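Long-range contacts in unknown protein (Leishmania major, PDB 1R75), which is of unknown function but belongs to the DUF1935 family and folds into two antiparallel beta sheets packed against each other: residues K26-G31 with L110-F115; N40-I45 with W53-D58; I63-V68 with V125-A130. All coordinates share one frame; numbering follows the deposited sequence.

Interaction 1: K26-G31 with L110-F115; sequences KPTVKG and LETQMF
T28 and T112 carry the centre of this contact, their side chains sliding past each other in opposite directions. T112 OG1, beside its own backbone N (chi1 -59°), accepts a hydrogen bond from T28 N at 2.9 Å, somewhat bent, with an angle of 142° at the hydrogen. The T28 hydroxyl oxygen itself lies against carbon across the contact: T28 OG1 is 3.3 Å from T112 CB and 3.5 Å from T112 CG2. The other job of T112 OG1 is to donate to a water, 2.9 Å away, and that water spends its own protons on two backbone carbonyls, K26 O at 3.0 Å and L110 O at 2.7 Å. One threonine oxygen thus serves both as acceptor and as donor, and the water ties both segments to it. Further along, V29 and M114 meet tip to tip. The M114 chain is bent at chi2 and chi3, and its CE reaches both V29 methyls, with CE to CG1 at 4.0 Å. The 26-31 loop, which leads into strand 33-36, runs beside strand 112-117 at the surface of the domain; P27 and T112 both also rest on Y56 of the neighbouring strand 52-57, while M114 touches A54 of that strand.

Interaction 2: N40-I45 with W53-D58; sequences NILYRI and WAFYND
Y43 and Y56 lie side by side, pointing the same way, in a buried part of this contact. Y43 CD2 approaches Y56 CD2 to 4.1 Å, and Y56 O sits at the edge of the Y43 ring, in its plane, while its main bond is with Y43 N at 2.8 Å. On the same face I45 CD1 comes down on Y56 CB, 3.6 Å away, next to A54. F22 lies edge-to-face against both tyrosine rings, and P27 touches I45 and Y56. On the opposite face L42 and F55, both buried, pack together, L42 CD2 reaching F55 CD1 at 3.8 Å.

Strands 42-47 and 52-57 form an antiparallel beta hairpin, with Y43-Y56 and I45-A54 as hydrogen-bonded pairs and L42-N57 and R44-F55 as non-hydrogen-bonded ones. I45 N to A54 O, 2.7 Å, is almost straight at 177°. Past the last bridge the ladder gains one more bond, D58 N to I41 O at 3.0 Å. N57 ND2 donates to L62 O and V107 O, while its OD1 lies by I41 CG2 and accepts from S59 N.

The solvent side is at R44, which is partly exposed yet still well covered by W53 and F55. Its chain runs over one face of the W53 indole, with CD 3.9 Å from the centroid of the six-membered ring in a CH-pi contact; CZ, at 4.7 Å from that centroid, makes a cation-pi contact, the guanidinium tilted 47° to the ring. Y35 of strand 33-36 gives R44 a second cation-pi partner.

Interaction 3: I63-V68 with V125-A130; sequences IIHVAV and VDTLEA
A67 O is gripped by two backbone amides, D126 N at 2.7 Å and T127 N at 3.1 Å. Both donors come from the same face of the A67 carbonyl plane; the one oxygen holds two consecutive residues of the partner strand. D126 pays for it with a local change of backbone, its psi of -48° breaking the extended run, and its CB settles 3.4 Å from A67 O. The T127 side chain returns toward D126 with a weak hydrogen bond from OG1 to OD2.

Beyond this point the ladder is regular. A67 N bonds T127 O, and H65 and E129 exchange a pair of bonds, H65 N to E129 O being 2.8 Å long. On the face that carries H65, A67 and T127, the imidazole meets T127 at its edge: H65 ND1 lies 3.8 Å from T127 CG2, the two side chains crossing at a slant. H65 CG is anti to the backbone N (chi1 175°), and the other ring nitrogen, NE2, makes a weak hydrogen bond to E104 OE1 of strand 100-107.

The other face is apolar. L128 lies alongside both I64 and V66, pointing the same way as they do, and a single methyl does the touching: L128 CD1 is 3.8 Å from I64 CG2 and 3.8 Å from V66 CB. A130 CB adds a contact to I64 CG1 at 4.1 Å. I64 and V66 continue inward onto N57 and F55 of the other sheet, whereas L128 and A130 touch F38. The register slips by one between A67 and V68, a classic beta bulge in which D126 and T127 together face A67, set in strand 123-132, an outermost strand of the four-stranded antiparallel sheet within this chain.

In the fold
Interactions 1 and 2 both reach the same sheet, their centres about 7 Å apart, through strand 112-117, which lies next to strand 52-57, with a probable hydrogen bond from Q113 N to F55 O at 2.8 Å. Interaction 3 lies in the second sheet, its centre about 11 Å from that of interaction 2. The sheets meet through side chains, with L42 CD2 3.8 Å from L128 CD1 and N57 CG 3.5 Å from I64 CD1. Interactions 1 and 3, about 16 Å between centres, still touch where F115 CE2 meets V68 CG2. With the function unknown, no site can be assigned; a glycerol, probably from the crystallisation liquor, lies about 5 Å from the T28 side chain.

Interaction 1: K26-G31 with L110-F115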
# COMPACT_ATOMS: atom_id res chain seq x y z
N LYS A 26 2.39 14.43 2.45
CA LYS A 26 2.76 13.55 3.53
C LYS A 26 1.65 12.55 3.81
O LYS A 26 0.50 12.84 3.61
CB LYS A 26 3.04 14.33 4.81
CG LYS A 26 2.03 15.35 5.15
CD LYS A 26 2.44 16.08 6.43
CE LYS A 26 1.30 16.97 6.94
NZ LYS A 26 1.37 17.12 8.43
N PRO A 27 2.04 11.40 4.35
CA PRO A 27 1.08 10.41 4.83
C PRO A 27 0.19 10.97 5.92
O PRO A 27 0.56 11.96 6.59
CB PRO A 27 1.97 9.32 5.40
CG PRO A 27 3.28 9.53 4.87
CD PRO A 27 3.43 11.01 4.65
N THR A 28 -0.98 10.35 6.12
CA THR A 28 -1.89 10.87 7.13
C THR A 28 -1.59 10.25 8.46
O THR A 28 -2.19 10.64 9.47
CB THR A 28 -3.31 10.59 6.74
OG1 THR A 28 -3.46 9.20 6.41
CG2 THR A 28 -3.64 11.37 5.48
N VAL A 29 -0.71 9.25 8.46
CA VAL A 29 -0.32 8.59 9.69
C VAL A 29 1.19 8.49 9.77
O VAL A 29 1.89 8.39 8.75
CB VAL A 29 -0.93 7.18 9.78
CG1 VAL A 29 -2.43 7.27 9.89
CG2 VAL A 29 -0.50 6.30 8.59
N LYS A 30 1.69 8.51 10.99
CA LYS A 30 3.09 8.20 11.22
C LYS A 30 3.05 6.86 11.89
O LYS A 30 2.34 6.64 12.89
CB LYS A 30 3.81 9.21 12.15
CG LYS A 30 3.81 10.65 11.71
CD LYS A 30 3.14 11.54 12.78
CE LYS A 30 3.70 12.95 12.83
NZ LYS A 30 2.92 13.75 13.80
N GLY A 31 3.78 5.94 11.33
CA GLY A 31 3.95 4.68 11.98
C GLY A 31 5.25 4.86 12.72
O GLY A 31 5.60 5.94 13.17
N LEU A 110 -0.85 11.31 -3.82
CA LEU A 110 -0.68 11.93 -2.48
C LEU A 110 -1.56 11.34 -1.37
O LEU A 110 -1.68 11.90 -0.29
CB LEU A 110 -0.87 13.49 -2.56
CG LEU A 110 0.00 14.08 -3.68
CD1 LEU A 110 -0.25 15.63 -3.83
CD2 LEU A 110 1.42 13.79 -3.48
N GLU A 111 -2.21 10.21 -1.67
CA GLU A 111 -3.08 9.56 -0.77
C GLU A 111 -2.37 8.60 0.11
O GLU A 111 -1.39 8.00 -0.27
CB GLU A 111 -4.11 8.80 -1.59
CG GLU A 111 -5.40 8.45 -0.97
CD GLU A 111 -6.36 7.86 -2.03
OE1 GLU A 111 -6.05 6.75 -2.59
OE2 GLU A 111 -7.41 8.54 -2.34
N THR A 112 -2.90 8.42 1.32
CA THR A 112 -2.56 7.31 2.22
C THR A 112 -3.71 6.27 2.23
O THR A 112 -4.87 6.67 2.42
CB THR A 112 -2.33 7.83 3.65
OG1 THR A 112 -1.27 8.81 3.68
CG2 THR A 112 -1.73 6.78 4.59
N GLN A 113 -3.44 5.00 1.93
CA GLN A 113 -4.38 3.90 2.06
C GLN A 113 -3.95 2.99 3.20
O GLN A 113 -2.88 2.38 3.12
CB GLN A 113 -4.53 3.15 0.70
CG GLN A 113 -5.28 3.94 -0.30
CD GLN A 113 -6.82 3.76 -0.11
OE1 GLN A 113 -7.31 3.60 0.99
NE2 GLN A 113 -7.54 3.71 -1.19
N MET A 114 -4.82 2.79 4.21
CA MET A 114 -4.67 1.66 5.16
C MET A 114 -4.78 0.34 4.36
O MET A 114 -5.56 0.21 3.44
CB MET A 114 -5.79 1.74 6.22
CG MET A 114 -5.67 2.97 7.07
SD MET A 114 -4.08 2.87 8.07
CE MET A 114 -3.82 4.30 7.62
N PHE A 115 -3.93 -0.61 4.72
CA PHE A 115 -3.80 -1.82 4.00
C PHE A 115 -4.19 -3.03 4.80
O PHE A 115 -5.23 -3.74 4.48
CB PHE A 115 -2.36 -1.87 3.49
CG PHE A 115 -2.11 -3.00 2.51
CD1 PHE A 115 -2.91 -3.14 1.41
CD2 PHE A 115 -1.03 -3.92 2.71
CE1 PHE A 115 -2.66 -4.16 0.47
CE2 PHE A 115 -0.86 -4.97 1.81
CZ PHE A 115 -1.65 -5.05 0.68
O HOH W 1 -1.74 11.32 2.38

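Interaction 2: N40-I45 with W53-D58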
# COMPACT_ATOMS: atom_id res chain seq x y z
N ASN A 40 10.98 4.78 -5.16
CA ASN A 40 10.65 5.89 -4.26
C ASN A 40 9.40 6.73 -4.61
O ASN A 40 9.38 7.96 -4.42
CB ASN A 40 11.85 6.81 -4.16
CG ASN A 40 13.11 6.04 -4.04
OD1 ASN A 40 13.29 5.30 -3.06
ND2 ASN A 40 13.95 6.10 -5.08
N ILE A 41 8.38 6.11 -5.19
CA ILE A 41 7.11 6.77 -5.34
C ILE A 41 6.16 6.26 -4.24
O ILE A 41 5.32 7.01 -3.75
CB ILE A 41 6.49 6.47 -6.72
CG1 ILE A 41 7.37 7.04 -7.87
CG2 ILE A 41 5.15 7.12 -6.82
CD1 ILE A 41 7.40 6.23 -9.15
N LEU A 42 6.22 4.96 -3.95
CA LEU A 42 5.34 4.33 -2.98
C LEU A 42 6.06 4.04 -1.72
O LEU A 42 7.12 3.38 -1.72
CB LEU A 42 4.72 3.03 -3.55
CG LEU A 42 3.55 2.45 -2.75
CD1 LEU A 42 2.35 3.28 -2.75
CD2 LEU A 42 3.22 1.00 -3.16
N TYR A 43 5.47 4.43 -0.60
CA TYR A 43 6.07 4.12 0.71
C TYR A 43 5.16 3.23 1.47
O TYR A 43 3.96 3.53 1.51
CB TYR A 43 6.25 5.40 1.52
CG TYR A 43 7.28 6.30 0.86
CD1 TYR A 43 8.63 6.22 1.22
CD2 TYR A 43 6.93 7.11 -0.19
CE1 TYR A 43 9.60 7.02 0.59
CE2 TYR A 43 7.87 7.89 -0.83
CZ TYR A 43 9.20 7.86 -0.40
OH TYR A 43 10.13 8.59 -1.09
N ARG A 44 5.71 2.19 2.07
CA ARG A 44 5.03 1.39 3.07
C ARG A 44 5.27 1.98 4.44
O ARG A 44 6.43 2.22 4.78
CB ARG A 44 5.52 -0.03 3.00
CG ARG A 44 5.00 -0.95 4.02
CD ARG A 44 5.33 -2.42 3.69
NE ARG A 44 6.77 -2.68 3.77
CZ ARG A 44 7.39 -3.06 4.82
NH1 ARG A 44 6.74 -3.24 5.96
NH2 ARG A 44 8.72 -3.31 4.72
N ILE A 45 4.21 2.26 5.19
CA ILE A 45 4.31 2.88 6.53
C ILE A 45 3.88 1.78 7.45
O ILE A 45 2.71 1.34 7.40
CB ILE A 45 3.35 4.06 6.67
CG1 ILE A 45 3.65 5.07 5.55
CG2 ILE A 45 3.49 4.69 8.08
CD1 ILE A 45 2.45 5.79 5.12
N TRP A 53 -0.20 -1.74 8.57
CA TRP A 53 0.48 -1.19 7.41
C TRP A 53 -0.42 -0.30 6.60
O TRP A 53 -1.63 -0.61 6.45
CB TRP A 53 0.87 -2.28 6.49
CG TRP A 53 1.94 -3.19 6.85
CD1 TRP A 53 2.60 -3.34 8.03
CD2 TRP A 53 2.50 -4.16 5.94
NE1 TRP A 53 3.54 -4.37 7.93
CE2 TRP A 53 3.47 -4.90 6.66
CE3 TRP A 53 2.25 -4.50 4.61
CZ2 TRP A 53 4.22 -5.94 6.04
CZ3 TRP A 53 3.04 -5.51 3.99
CH2 TRP A 53 3.94 -6.22 4.71
N ALA A 54 0.17 0.73 6.07
CA ALA A 54 -0.41 1.63 5.14
C ALA A 54 0.57 1.94 4.02
O ALA A 54 1.76 1.70 4.15
CB ALA A 54 -0.80 2.90 5.84
N PHE A 55 0.03 2.42 2.89
CA PHE A 55 0.82 2.89 1.75
C PHE A 55 0.54 4.36 1.50
O PHE A 55 -0.62 4.85 1.60
CB PHE A 55 0.45 2.08 0.50
CG PHE A 55 0.94 0.71 0.54
CD1 PHE A 55 2.29 0.44 0.49
CD2 PHE A 55 0.04 -0.35 0.62
CE1 PHE A 55 2.76 -0.95 0.50
CE2 PHE A 55 0.48 -1.67 0.62
CZ PHE A 55 1.86 -1.96 0.61
N TYR A 56 1.59 5.08 1.17
CA TYR A 56 1.52 6.48 0.79
C TYR A 56 2.13 6.63 -0.60
O TYR A 56 3.20 6.09 -0.87
CB TYR A 56 2.22 7.37 1.86
CG TYR A 56 2.44 8.77 1.37
CD1 TYR A 56 1.36 9.62 1.16
CD2 TYR A 56 3.71 9.23 1.06
CE1 TYR A 56 1.53 10.89 0.63
CE2 TYR A 56 3.90 10.49 0.53
CZ TYR A 56 2.83 11.32 0.36
OH TYR A 56 2.98 12.55 -0.16
N ASN A 57 1.42 7.32 -1.49
CA ASN A 57 1.84 7.56 -2.85
C ASN A 57 2.28 9.06 -2.89
O ASN A 57 1.45 9.96 -2.73
CB ASN A 57 0.67 7.20 -3.76
CG ASN A 57 0.91 7.59 -5.25
OD1 ASN A 57 1.94 8.20 -5.63
ND2 ASN A 57 -0.04 7.24 -6.08
N ASP A 58 3.60 9.29 -3.01
CA ASP A 58 4.18 10.64 -3.11
C ASP A 58 4.23 11.22 -4.56
O ASP A 58 4.80 12.28 -4.80
CB ASP A 58 5.57 10.61 -2.48
CG ASP A 58 6.09 11.99 -2.13
OD1 ASP A 58 5.33 12.84 -1.61
OD2 ASP A 58 7.28 12.25 -2.36

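Interaction 3: I63-V68 with V125-A130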
# COMPACT_ATOMS: atom_id res chain seq x y z
N ILE A 63 -1.53 6.78 -10.25
CA ILE A 63 -2.29 5.85 -9.41
C ILE A 63 -1.54 4.53 -9.39
O ILE A 63 -1.08 4.05 -10.44
CB ILE A 63 -3.73 5.70 -9.85
CG1 ILE A 63 -4.44 4.66 -8.97
CG2 ILE A 63 -3.90 5.27 -11.22
CD1 ILE A 63 -5.94 4.60 -9.29
N ILE A 64 -1.35 4.00 -8.19
CA ILE A 64 -0.49 2.82 -7.97
C ILE A 64 -1.38 1.70 -7.52
O ILE A 64 -2.25 1.90 -6.68
CB ILE A 64 0.61 3.09 -6.97
CG1 ILE A 64 1.53 4.24 -7.48
CG2 ILE A 64 1.38 1.77 -6.61
CD1 ILE A 64 2.46 4.72 -6.51
N HIS A 65 -1.25 0.53 -8.14
CA HIS A 65 -2.01 -0.64 -7.68
C HIS A 65 -1.03 -1.59 -7.06
O HIS A 65 -0.04 -1.92 -7.68
CB HIS A 65 -2.68 -1.37 -8.86
CG HIS A 65 -3.37 -2.64 -8.49
ND1 HIS A 65 -2.97 -3.88 -8.95
CD2 HIS A 65 -4.42 -2.88 -7.66
CE1 HIS A 65 -3.73 -4.81 -8.42
NE2 HIS A 65 -4.63 -4.23 -7.65
N VAL A 66 -1.27 -2.00 -5.82
CA VAL A 66 -0.33 -2.85 -5.11
C VAL A 66 -1.07 -4.08 -4.61
O VAL A 66 -2.20 -3.98 -4.13
CB VAL A 66 0.45 -2.11 -4.01
CG1 VAL A 66 -0.43 -1.40 -3.05
CG2 VAL A 66 1.45 -3.07 -3.24
N ALA A 67 -0.51 -5.24 -4.86
CA ALA A 67 -1.00 -6.46 -4.26
C ALA A 67 0.13 -7.24 -3.63
O ALA A 67 1.21 -7.40 -4.23
CB ALA A 67 -1.69 -7.37 -5.28
N VAL A 68 -0.15 -7.77 -2.44
CA VAL A 68 0.81 -8.44 -1.63
C VAL A 68 0.23 -9.80 -1.26
O VAL A 68 -0.93 -9.92 -0.91
CB VAL A 68 1.11 -7.65 -0.37
CG1 VAL A 68 2.03 -8.44 0.56
CG2 VAL A 68 1.71 -6.24 -0.67
N VAL A 125 5.65 -8.97 -2.60
CA VAL A 125 4.90 -8.26 -3.62
C VAL A 125 4.46 -9.15 -4.75
O VAL A 125 5.27 -9.80 -5.43
CB VAL A 125 5.63 -7.07 -4.14
CG1 VAL A 125 4.79 -6.46 -5.31
CG2 VAL A 125 5.88 -6.11 -3.05
N ASP A 126 3.15 -9.16 -5.03
CA ASP A 126 2.60 -9.93 -6.11
C ASP A 126 2.48 -9.07 -7.37
O ASP A 126 2.89 -9.49 -8.48
CB ASP A 126 1.23 -10.42 -5.71
CG ASP A 126 0.51 -11.12 -6.81
OD1 ASP A 126 0.99 -12.20 -7.24
OD2 ASP A 126 -0.55 -10.67 -7.31
N THR A 127 1.93 -7.86 -7.22
CA THR A 127 1.80 -6.90 -8.35
C THR A 127 2.10 -5.54 -7.86
O THR A 127 1.69 -5.16 -6.74
CB THR A 127 0.29 -6.84 -8.82
OG1 THR A 127 -0.12 -8.11 -9.30
CG2 THR A 127 0.10 -5.85 -9.99
N LEU A 128 2.86 -4.77 -8.63
CA LEU A 128 3.09 -3.41 -8.31
C LEU A 128 3.08 -2.67 -9.67
O LEU A 128 3.94 -2.96 -10.53
CB LEU A 128 4.35 -3.27 -7.61
CG LEU A 128 4.62 -2.02 -6.83
CD1 LEU A 128 3.49 -1.36 -6.11
CD2 LEU A 128 5.75 -2.35 -5.79
N GLU A 129 2.03 -1.89 -9.91
CA GLU A 129 1.78 -1.26 -11.21
C GLU A 129 1.35 0.19 -11.05
O GLU A 129 0.73 0.54 -10.06
CB GLU A 129 0.62 -1.97 -11.92
CG GLU A 129 0.57 -1.72 -13.40
CD GLU A 129 0.77 -3.00 -14.23
OE1 GLU A 129 0.32 -4.11 -13.74
OE2 GLU A 129 1.38 -2.90 -15.35
N ALA A 130 1.73 1.06 -11.98
CA ALA A 130 1.27 2.41 -11.89
C ALA A 130 0.80 2.85 -13.24
O ALA A 130 1.33 2.39 -14.26
CB ALA A 130 2.33 3.31 -11.37